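Local coordinates for beta-N-acetylhexosaminidase (Bacteroides fragilis, PDB 4PYS), which probably removes terminal N-acetylhexosamine residues from glycans or glycoconjugates, as a family 20 glycoside hydrolase, at residues F135-G140 with N162-H167. Sequence-based numbering, arbitrary orientation.
Sequences FMLDSG and NYFHWH
The side chain of M136, a selenomethionine here, lies over one face of the H165 imidazole, its CG 3.4 Å from the ring centroid in a CH-pi contact and its SE 4.0 Å from the same centroid. With CG anti to the backbone N (chi1 -171°) the chain runs alongside the ring; a flexible, polarisable selenoether can lie flat on it while E223 engages the edge nitrogen. E223 OE1 is hydrogen-bonded to both H165 NE2 and H167 ND1, and H167 NE2 to E170; bonds at both nitrogens fix the turn of the H167 ring. D138 OD1 comes within 3.5 Å of H167 CD2, its carboxylate nearly perpendicular to the ring, and also accepts from G140 N in an Asx turn; OD2 is held by R141 in a salt bridge. On the other sheet face, F135 CD2 meets F164 CE1 at 3.9 Å and L137 CB packs on F164 CZ, apolar bulk suited to the face where both phenylalanines meet helix 146-158. Just past strand 135-138, S139 OG, a small hydroxyl also bonded to Q144, accepts from W166 NE1 in the indole plane at 2.9 Å. F135 and L137 bond through backbone N and O to Y163, H165 and H167, as parallel strands do. Strand 132-138, helix 146-158 and strand 163-170 form one beta-alpha-beta unit of the TIM barrel, with H167 near a glycerol, probably a crystallisation additive, at the C-terminal strand ends, where such barrels carry their active sites.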
loop_
_atom_site.group_PDB
_atom_site.type_symbol
_atom_site.label_atom_id
_atom_site.label_comp_id
_atom_site.label_asym_id
_atom_site.label_seq_id
_atom_site.Cartn_x
_atom_site.Cartn_y
_atom_site.Cartn_z
ATOM N N PHE A 135 0.325 1.643 1.158
ATOM C CA PHE A 135 1.658 1.289 1.629
ATOM C C PHE A 135 2.116 0.136 0.758
ATOM O O PHE A 135 1.353 -0.802 0.534
ATOM C CB PHE A 135 1.623 0.813 3.079
ATOM C CG PHE A 135 2.931 0.234 3.549
ATOM C CD1 PHE A 135 4.030 1.059 3.732
ATOM C CD2 PHE A 135 3.062 -1.128 3.796
ATOM C CE1 PHE A 135 5.249 0.547 4.176
ATOM C CE2 PHE A 135 4.292 -1.658 4.236
ATOM C CZ PHE A 135 5.380 -0.818 4.414
HETATM N N MSE A 136 3.346 0.219 0.263
HETATM C CA MSE A 136 3.926 -0.849 -0.552
HETATM C C MSE A 136 5.039 -1.578 0.181
HETATM O O MSE A 136 5.912 -0.946 0.784
HETATM C CB MSE A 136 4.520 -0.272 -1.837
HETATM C CG MSE A 136 4.951 -1.375 -2.818
HETATM SE SE MSE A 136 6.450 -0.849 -3.932
HETATM C CE MSE A 136 7.870 -1.237 -2.674
ATOM N N LEU A 137 5.032 -2.910 0.114
ATOM C CA LEU A 137 6.138 -3.696 0.666
ATOM C C LEU A 137 6.793 -4.472 -0.461
ATOM O O LEU A 137 6.101 -5.078 -1.285
ATOM C CB LEU A 137 5.645 -4.659 1.755
ATOM C CG LEU A 137 6.738 -5.506 2.424
ATOM C CD1 LEU A 137 7.767 -4.632 3.121
ATOM C CD2 LEU A 137 6.115 -6.481 3.406
ATOM N N ASP A 138 8.120 -4.424 -0.496
ATOM C CA ASP A 138 8.925 -5.141 -1.480
ATOM C C ASP A 138 9.126 -6.567 -0.988
ATOM O O ASP A 138 9.986 -6.824 -0.139
ATOM C CB ASP A 138 10.271 -4.421 -1.627
ATOM C CG ASP A 138 11.223 -5.083 -2.612
ATOM O OD1 ASP A 138 10.924 -6.149 -3.217
ATOM O OD2 ASP A 138 12.317 -4.510 -2.772
ATOM N N SER A 139 8.306 -7.478 -1.511
ATOM C CA SER A 139 8.442 -8.908 -1.267
ATOM C C SER A 139 9.112 -9.577 -2.461
ATOM O O SER A 139 9.040 -10.786 -2.606
ATOM C CB SER A 139 7.068 -9.553 -1.049
ATOM O OG SER A 139 6.414 -9.020 0.088
ATOM N N GLY A 140 9.745 -8.800 -3.334
ATOM C CA GLY A 140 10.482 -9.401 -4.437
ATOM C C GLY A 140 11.923 -9.680 -4.028
ATOM O O GLY A 140 12.423 -10.805 -4.156
ATOM N N ASN A 162 -6.082 2.464 2.605
ATOM C CA ASN A 162 -7.022 1.550 1.969
ATOM C C ASN A 162 -6.438 0.593 0.943
ATOM O O ASN A 162 -7.163 -0.269 0.440
ATOM C CB ASN A 162 -8.248 2.274 1.377
ATOM C CG ASN A 162 -7.886 3.429 0.451
ATOM O OD1 ASN A 162 -6.713 3.701 0.184
ATOM N ND2 ASN A 162 -8.922 4.119 -0.057
ATOM N N TYR A 163 -5.150 0.723 0.633
ATOM C CA TYR A 163 -4.522 -0.220 -0.295
ATOM C C TYR A 163 -3.204 -0.715 0.257
ATOM O O TYR A 163 -2.431 0.048 0.824
ATOM C CB TYR A 163 -4.256 0.412 -1.671
ATOM C CG TYR A 163 -5.492 0.814 -2.432
ATOM C CD1 TYR A 163 -6.195 -0.107 -3.205
ATOM C CD2 TYR A 163 -5.957 2.119 -2.381
ATOM C CE1 TYR A 163 -7.338 0.272 -3.913
ATOM C CE2 TYR A 163 -7.105 2.503 -3.077
ATOM C CZ TYR A 163 -7.784 1.581 -3.833
ATOM O OH TYR A 163 -8.915 1.977 -4.524
ATOM N N PHE A 164 -2.942 -2.001 0.059
ATOM C CA PHE A 164 -1.633 -2.559 0.350
ATOM C C PHE A 164 -1.076 -2.986 -0.996
ATOM O O PHE A 164 -1.634 -3.864 -1.663
ATOM C CB PHE A 164 -1.751 -3.763 1.289
ATOM C CG PHE A 164 -0.442 -4.488 1.530
ATOM C CD1 PHE A 164 0.513 -3.962 2.398
ATOM C CD2 PHE A 164 -0.182 -5.703 0.906
ATOM C CE1 PHE A 164 1.720 -4.635 2.629
ATOM C CE2 PHE A 164 1.027 -6.384 1.118
ATOM C CZ PHE A 164 1.975 -5.852 1.983
ATOM N N HIS A 165 0.011 -2.342 -1.403
ATOM C CA HIS A 165 0.625 -2.586 -2.711
ATOM C C HIS A 165 1.700 -3.645 -2.496
ATOM O O HIS A 165 2.653 -3.424 -1.754
ATOM C CB HIS A 165 1.192 -1.237 -3.183
ATOM C CG HIS A 165 2.017 -1.288 -4.428
ATOM N ND1 HIS A 165 2.610 -0.160 -4.955
ATOM C CD2 HIS A 165 2.367 -2.310 -5.247
ATOM C CE1 HIS A 165 3.296 -0.482 -6.035
ATOM N NE2 HIS A 165 3.159 -1.783 -6.240
ATOM N N TRP A 166 1.521 -4.816 -3.106
ATOM C CA TRP A 166 2.373 -5.964 -2.818
ATOM C C TRP A 166 3.308 -6.201 -4.006
ATOM O O TRP A 166 2.883 -6.693 -5.047
ATOM C CB TRP A 166 1.498 -7.205 -2.575
ATOM C CG TRP A 166 2.161 -8.307 -1.790
ATOM C CD1 TRP A 166 3.411 -8.292 -1.236
ATOM C CD2 TRP A 166 1.593 -9.585 -1.473
ATOM N NE1 TRP A 166 3.654 -9.496 -0.593
ATOM C CE2 TRP A 166 2.552 -10.300 -0.723
ATOM C CE3 TRP A 166 0.368 -10.197 -1.758
ATOM C CZ2 TRP A 166 2.326 -11.609 -0.261
ATOM C CZ3 TRP A 166 0.137 -11.490 -1.290
ATOM C CH2 TRP A 166 1.118 -12.184 -0.558
ATOM N N HIS A 167 4.570 -5.813 -3.848
ATOM C CA HIS A 167 5.556 -5.889 -4.918
ATOM C C HIS A 167 6.097 -7.310 -4.877
ATOM O O HIS A 167 6.961 -7.626 -4.059
ATOM C CB HIS A 167 6.661 -4.848 -4.665
ATOM C CG HIS A 167 7.672 -4.735 -5.769
ATOM N ND1 HIS A 167 7.494 -3.921 -6.867
ATOM C CD2 HIS A 167 8.886 -5.316 -5.926
ATOM C CE1 HIS A 167 8.544 -4.022 -7.666
ATOM N NE2 HIS A 167 9.404 -4.864 -7.117
#